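Long-range contact in cellulosome anchoring protein cohesin region (Clostridium thermocellum, PDB 4DH2), which binds a type I dockerin through its cohesin domain, a pairing by which cellulosome components are joined to anchoring proteins: residues V65-D79 with I89-L103. Numbering follows the deposited sequence. Where two conformers were deposited one is given.
Sequences VEPGSIITDPANNFD and IVFLFDDDKQKGEGL. With SO4 (sulfate ion), chain G.
Asn77 CB lies 3.6 Å from Phe93 CE1 where the 78-83/88-94 beta hairpin of the cohesin beta-sandwich opens into loops. Asn77 O accepts Asp94 N (2.9 Å), and Asp79 and Leu92 form an antiparallel hydrogen-bonded pair. Phe78 and Phe93 form the neighbouring non-hydrogen-bonded pair. The Asn77 side chain reaches into the 95-98 turn. Its OD1 takes Asp96 N at 3.0 Å, with the donor well above the carbonyl plane. Its ND2 gives a bond to Thr72 OG1 (3.2 Å), nearly in the amide plane, and a water joins ND2 to Asp95 OD1. These bonds fix the rotation of the amide. Thr72 OG1, at the Phe93 ring edge, donates to Gly102 O at 2.6 Å, with the hydroxyl oxygen 31° out of the carbonyl plane. Asp95 OD2 accepts Gly102 N.

Val65 and Ile71 pack against the face carrying Phe78 and Phe93. Phe78 CZ meets the edge of the Phe91 ring, 3.7 Å from CD1. Val65 chi1 (-176°) turns CG1 to Phe91 CE1 (3.4 Å) and leaves CG2 against Ile89 CG2. Pro67 CB sits over the centre of the Phe78 ring. Ile71 CG2 touches Phe93, whose ring also meets Phe49.

The face carrying Asp79 and Leu92 meets the dockerin, and Asp96 joins from the adjacent turn. Lys25 of the dockerin chain makes salt bridges with Asp94 OD2 and Asp96 OD1. Lys61 NZ of the dockerin chain makes one with Asp79 OD2.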
loop_
_atom_site.group_PDB
_atom_site.type_symbol
_atom_site.label_atom_id
_atom_site.label_comp_id
_atom_site.label_asym_id
_atom_site.label_seq_id
_atom_site.Cartn_x
_atom_site.Cartn_y
_atom_site.Cartn_z
ATOM N N VAL A 65 -1.593 12.698 -0.197
ATOM C CA VAL A 65 -1.371 11.568 -1.068
ATOM C C VAL A 65 -2.587 11.435 -1.966
ATOM O O VAL A 65 -3.716 11.438 -1.472
ATOM C CB VAL A 65 -1.226 10.296 -0.241
ATOM C CG1 VAL A 65 -0.886 9.131 -1.148
ATOM C CG2 VAL A 65 -0.176 10.498 0.853
ATOM N N GLU A 66 -2.357 11.303 -3.272
ATOM C CA GLU A 66 -3.438 11.209 -4.254
ATOM C C GLU A 66 -3.254 9.996 -5.155
ATOM O O GLU A 66 -2.132 9.685 -5.530
ATOM C CB GLU A 66 -3.417 12.434 -5.160
ATOM C CG GLU A 66 -3.691 13.756 -4.475
ATOM C CD GLU A 66 -3.274 14.937 -5.328
ATOM O OE1 GLU A 66 -2.114 14.974 -5.790
ATOM O OE2 GLU A 66 -4.115 15.832 -5.541
ATOM N N PRO A 67 -4.365 9.337 -5.551
ATOM C CA PRO A 67 -4.214 8.243 -6.513
ATOM C C PRO A 67 -3.776 8.785 -7.861
ATOM O O PRO A 67 -4.088 9.928 -8.227
ATOM C CB PRO A 67 -5.616 7.644 -6.599
ATOM C CG PRO A 67 -6.526 8.820 -6.270
ATOM C CD PRO A 67 -5.777 9.616 -5.239
ATOM N N GLY A 68 -3.026 7.964 -8.582
ATOM C CA GLY A 68 -2.583 8.272 -9.925
ATOM C C GLY A 68 -3.632 7.884 -10.948
ATOM O O GLY A 68 -4.638 7.238 -10.613
ATOM N N SER A 69 -3.375 8.237 -12.211
ATOM C CA SER A 69 -4.343 8.011 -13.282
ATOM C C SER A 69 -4.594 6.543 -13.564
ATOM O O SER A 69 -5.645 6.191 -14.108
ATOM C CB SER A 69 -3.892 8.685 -14.579
ATOM O OG SER A 69 -2.783 8.016 -15.128
ATOM N N ILE A 70 -3.661 5.660 -13.226
ATOM C CA ILE A 70 -3.906 4.256 -13.540
ATOM C C ILE A 70 -4.787 3.545 -12.521
ATOM O O ILE A 70 -5.244 2.416 -12.768
ATOM C CB ILE A 70 -2.606 3.453 -13.734
ATOM C CG1 ILE A 70 -1.882 3.234 -12.399
ATOM C CG2 ILE A 70 -1.681 4.169 -14.738
ATOM C CD1 ILE A 70 -0.556 2.446 -12.571
ATOM N N ILE A 71 -5.034 4.197 -11.391
ATOM C CA ILE A 71 -5.912 3.660 -10.365
ATOM C C ILE A 71 -7.359 3.741 -10.852
ATOM O O ILE A 71 -7.830 4.815 -11.258
ATOM C CB ILE A 71 -5.779 4.472 -9.061
ATOM C CG1 ILE A 71 -4.316 4.481 -8.545
ATOM C CG2 ILE A 71 -6.760 3.954 -8.007
ATOM C CD1 ILE A 71 -3.760 3.109 -8.249
ATOM N N THR A 72 -8.060 2.613 -10.822
ATOM C CA THR A 72 -9.460 2.548 -11.239
ATOM C C THR A 72 -10.333 2.931 -10.058
ATOM O O THR A 72 -9.939 2.736 -8.912
ATOM C CB THR A 72 -9.824 1.147 -11.688
ATOM O OG1 THR A 72 -9.503 0.235 -10.641
ATOM C CG2 THR A 72 -9.065 0.751 -12.952
ATOM N N ASP A 73 -11.517 3.474 -10.342
ATOM C CA ASP A 73 -12.477 3.881 -9.315
ATOM C C ASP A 73 -11.882 4.146 -7.943
ATOM O O ASP A 73 -12.242 3.446 -6.965
ATOM C CB ASP A 73 -13.586 2.812 -9.205
ATOM C CG ASP A 73 -14.829 3.304 -8.467
ATOM O OD1 ASP A 73 -15.007 4.536 -8.308
ATOM O OD2 ASP A 73 -15.640 2.432 -8.058
ATOM N N PRO A 74 -11.025 5.177 -7.843
ATOM C CA PRO A 74 -10.241 5.419 -6.631
ATOM C C PRO A 74 -11.085 5.703 -5.424
ATOM O O PRO A 74 -10.701 5.329 -4.328
ATOM C CB PRO A 74 -9.387 6.642 -6.993
ATOM C CG PRO A 74 -9.973 7.187 -8.247
ATOM C CD PRO A 74 -10.575 6.046 -8.943
ATOM N N ALA A 75 -12.214 6.386 -5.606
ATOM C CA ALA A 75 -13.121 6.604 -4.494
ATOM C C ALA A 75 -13.429 5.334 -3.740
ATOM O O ALA A 75 -13.556 5.354 -2.520
ATOM C CB ALA A 75 -14.439 7.260 -5.009
ATOM N N ASN A 76 -13.566 4.208 -4.451
ATOM C CA ASN A 76 -13.877 2.941 -3.804
ATOM C C ASN A 76 -12.693 1.982 -3.704
ATOM O O ASN A 76 -12.706 1.054 -2.877
ATOM C CB ASN A 76 -14.965 2.217 -4.585
ATOM C CG ASN A 76 -16.312 2.893 -4.430
ATOM O OD1 ASN A 76 -16.693 3.231 -3.313
ATOM N ND2 ASN A 76 -16.987 3.154 -5.532
ATOM N N ASN A 77 -11.700 2.190 -4.551
ATOM C CA ASN A 77 -10.648 1.168 -4.716
ATOM C C ASN A 77 -9.301 1.509 -4.082
ATOM O O ASN A 77 -8.439 0.630 -3.959
ATOM C CB ASN A 77 -10.416 0.889 -6.184
ATOM C CG ASN A 77 -11.575 0.208 -6.846
ATOM O OD1 ASN A 77 -12.568 -0.189 -6.224
ATOM N ND2 ASN A 77 -11.448 0.064 -8.124
ATOM N N PHE A 78 -9.137 2.763 -3.674
ATOM C CA PHE A 78 -7.820 3.305 -3.292
ATOM C C PHE A 78 -7.865 3.970 -1.924
ATOM O O PHE A 78 -8.722 4.815 -1.655
ATOM C CB PHE A 78 -7.325 4.281 -4.371
ATOM C CG PHE A 78 -5.994 4.890 -4.073
ATOM C CD1 PHE A 78 -4.840 4.344 -4.611
ATOM C CD2 PHE A 78 -5.885 6.032 -3.280
ATOM C CE1 PHE A 78 -3.600 4.914 -4.347
ATOM C CE2 PHE A 78 -4.643 6.597 -3.009
ATOM C CZ PHE A 78 -3.504 6.044 -3.533
ATOM N N ASP A 79 -6.969 3.536 -1.043
ATOM C CA ASP A 79 -6.807 4.151 0.260
ATOM C C ASP A 79 -5.338 4.322 0.561
ATOM O O ASP A 79 -4.491 3.607 0.026
ATOM C CB ASP A 79 -7.377 3.272 1.350
ATOM C CG ASP A 79 -8.887 3.269 1.362
ATOM O OD1 ASP A 79 -9.471 4.213 1.926
ATOM O OD2 ASP A 79 -9.474 2.315 0.805
ATOM N N ILE A 89 4.282 5.778 4.572
ATOM C CA ILE A 89 3.065 5.963 3.813
ATOM C C ILE A 89 2.644 4.603 3.287
ATOM O O ILE A 89 3.410 3.917 2.579
ATOM C CB ILE A 89 3.264 6.871 2.618
ATOM C CG1 ILE A 89 3.979 8.164 3.013
ATOM C CG2 ILE A 89 1.915 7.144 1.968
ATOM C CD1 ILE A 89 4.307 9.004 1.827
ATOM N N VAL A 90 1.439 4.196 3.647
ATOM C CA VAL A 90 0.930 2.879 3.273
ATOM C C VAL A 90 -0.205 3.059 2.267
ATOM O O VAL A 90 -1.077 3.918 2.435
ATOM C CB VAL A 90 0.424 2.099 4.498
ATOM C CG1 VAL A 90 0.159 0.654 4.134
ATOM C CG2 VAL A 90 1.459 2.162 5.610
ATOM N N PHE A 91 -0.164 2.264 1.206
ATOM C CA PHE A 91 -1.187 2.292 0.173
ATOM C C PHE A 91 -1.912 0.953 0.154
ATOM O O PHE A 91 -1.302 -0.093 0.348
ATOM C CB PHE A 91 -0.558 2.471 -1.204
ATOM C CG PHE A 91 0.223 3.728 -1.355
ATOM C CD1 PHE A 91 -0.394 4.870 -1.831
ATOM C CD2 PHE A 91 1.559 3.773 -1.044
ATOM C CE1 PHE A 91 0.327 6.051 -1.979
ATOM C CE2 PHE A 91 2.281 4.952 -1.201
ATOM C CZ PHE A 91 1.642 6.080 -1.679
ATOM N N LEU A 92 -3.218 1.004 -0.089
ATOM C CA LEU A 92 -3.998 -0.193 -0.328
ATOM C C LEU A 92 -4.931 0.040 -1.508
ATOM O O LEU A 92 -5.750 0.989 -1.523
ATOM C CB LEU A 92 -4.791 -0.545 0.912
ATOM C CG LEU A 92 -5.635 -1.815 0.745
ATOM C CD1 LEU A 92 -4.751 -3.068 0.638
ATOM C CD2 LEU A 92 -6.577 -1.917 1.926
ATOM N N PHE A 93 -4.833 -0.850 -2.489
ATOM C CA PHE A 93 -5.723 -0.834 -3.636
ATOM C C PHE A 93 -6.409 -2.166 -3.768
ATOM O O PHE A 93 -5.781 -3.203 -3.579
ATOM C CB PHE A 93 -4.924 -0.581 -4.912
ATOM C CG PHE A 93 -5.718 -0.819 -6.151
ATOM C CD1 PHE A 93 -6.520 0.176 -6.675
ATOM C CD2 PHE A 93 -5.705 -2.054 -6.762
ATOM C CE1 PHE A 93 -7.304 -0.059 -7.805
ATOM C CE2 PHE A 93 -6.489 -2.312 -7.887
ATOM C CZ PHE A 93 -7.300 -1.300 -8.413
ATOM N N ASP A 94 -7.705 -2.144 -4.088
ATOM C CA ASP A 94 -8.424 -3.345 -4.418
ATOM C C ASP A 94 -9.555 -2.955 -5.372
ATOM O O ASP A 94 -10.265 -1.989 -5.127
ATOM C CB ASP A 94 -9.033 -3.972 -3.167
ATOM C CG ASP A 94 -9.928 -5.145 -3.469
ATOM O OD1 ASP A 94 -9.443 -6.109 -4.099
ATOM O OD2 ASP A 94 -11.146 -5.121 -3.086
ATOM N N ASP A 95 -9.700 -3.699 -6.461
ATOM C CA ASP A 95 -10.880 -3.593 -7.324
ATOM C C ASP A 95 -12.117 -4.105 -6.580
ATOM O O ASP A 95 -12.466 -5.273 -6.617
ATOM C CB ASP A 95 -10.618 -4.318 -8.622
ATOM C CG ASP A 95 -11.803 -4.249 -9.570
ATOM O OD1 ASP A 95 -12.584 -3.301 -9.412
ATOM O OD2 ASP A 95 -11.922 -5.123 -10.457
ATOM N N ASP A 96 -12.772 -3.167 -5.905
ATOM C CA ASP A 96 -13.718 -3.435 -4.833
ATOM C C ASP A 96 -14.908 -4.312 -5.198
ATOM O O ASP A 96 -15.387 -5.067 -4.369
ATOM C CB ASP A 96 -14.200 -2.080 -4.321
ATOM C CG ASP A 96 -15.087 -2.176 -3.102
ATOM O OD1 ASP A 96 -14.678 -2.759 -2.066
ATOM O OD2 ASP A 96 -16.225 -1.661 -3.197
ATOM N N LYS A 97 -15.358 -4.226 -6.437
ATOM C CA LYS A 97 -16.554 -4.958 -6.848
ATOM C C LYS A 97 -16.282 -6.397 -7.255
ATOM O O LYS A 97 -17.227 -7.201 -7.396
ATOM C CB LYS A 97 -17.253 -4.214 -7.969
ATOM C CG LYS A 97 -17.764 -2.869 -7.512
ATOM C CD LYS A 97 -18.310 -2.048 -8.665
ATOM C CE LYS A 97 -18.871 -0.730 -8.158
ATOM N NZ LYS A 97 -19.842 -0.950 -7.049
ATOM N N GLN A 98 -15.001 -6.745 -7.414
ATOM C CA GLN A 98 -14.617 -8.139 -7.554
ATOM C C GLN A 98 -15.164 -8.866 -8.756
ATOM O O GLN A 98 -15.392 -10.068 -8.672
ATOM C CB GLN A 98 -15.004 -8.936 -6.319
ATOM C CG GLN A 98 -14.486 -8.337 -5.020
ATOM C CD GLN A 98 -12.968 -8.335 -4.942
ATOM O OE1 GLN A 98 -12.295 -9.159 -5.568
ATOM N NE2 GLN A 98 -12.420 -7.399 -4.168
ATOM N N LYS A 99 -15.272 -8.168 -9.882
ATOM C CA LYS A 99 -15.788 -8.754 -11.096
ATOM C C LYS A 99 -14.779 -8.585 -12.212
ATOM O O LYS A 99 -15.120 -8.744 -13.374
ATOM C CB LYS A 99 -17.111 -8.079 -11.495
ATOM C CG LYS A 99 -18.223 -8.306 -10.485
ATOM C CD LYS A 99 -19.593 -7.945 -11.035
ATOM C CE LYS A 99 -20.690 -8.396 -10.073
ATOM N NZ LYS A 99 -22.054 -8.106 -10.610
ATOM N N GLY A 100 -13.539 -8.239 -11.870
ATOM C CA GLY A 100 -12.496 -8.196 -12.874
ATOM C C GLY A 100 -12.627 -7.044 -13.859
ATOM O O GLY A 100 -12.047 -7.090 -14.946
ATOM N N GLU A 101 -13.347 -5.996 -13.490
ATOM C CA GLU A 101 -13.602 -4.908 -14.426
ATOM C C GLU A 101 -12.833 -3.642 -14.073
ATOM O O GLU A 101 -12.801 -2.690 -14.845
ATOM C CB GLU A 101 -15.121 -4.664 -14.512
ATOM C CG GLU A 101 -15.825 -5.877 -15.145
ATOM C CD GLU A 101 -17.343 -5.865 -15.030
ATOM O OE1 GLU A 101 -17.917 -4.803 -14.678
ATOM O OE2 GLU A 101 -17.950 -6.933 -15.298
ATOM N N GLY A 102 -12.188 -3.636 -12.906
ATOM C CA GLY A 102 -11.405 -2.488 -12.511
ATOM C C GLY A 102 -9.989 -2.889 -12.122
ATOM O O GLY A 102 -9.416 -2.322 -11.182
ATOM N N LEU A 103 -9.439 -3.877 -12.828
ATOM C CA LEU A 103 -8.052 -4.289 -12.583
ATOM C C LEU A 103 -7.116 -3.263 -13.145
ATOM O O LEU A 103 -7.426 -2.596 -14.143
ATOM C CB LEU A 103 -7.764 -5.637 -13.258
ATOM C CG LEU A 103 -8.734 -6.775 -12.921
ATOM C CD1 LEU A 103 -8.474 -8.004 -13.792
ATOM C CD2 LEU A 103 -8.693 -7.129 -11.418
HETATM S S SO4 G . -12.832 4.542 -13.434
HETATM O O1 SO4 G . -13.352 5.095 -14.681
HETATM O O2 SO4 G . -13.948 4.228 -12.543
HETATM O O3 SO4 G . -12.077 3.332 -13.762
HETATM O O4 SO4 G . -11.966 5.525 -12.785
HETATM O O HOH W 1 -13.683 -1.033 -9.875
HETATM O O HOH W 2 -8.559 0.119 -0.560
#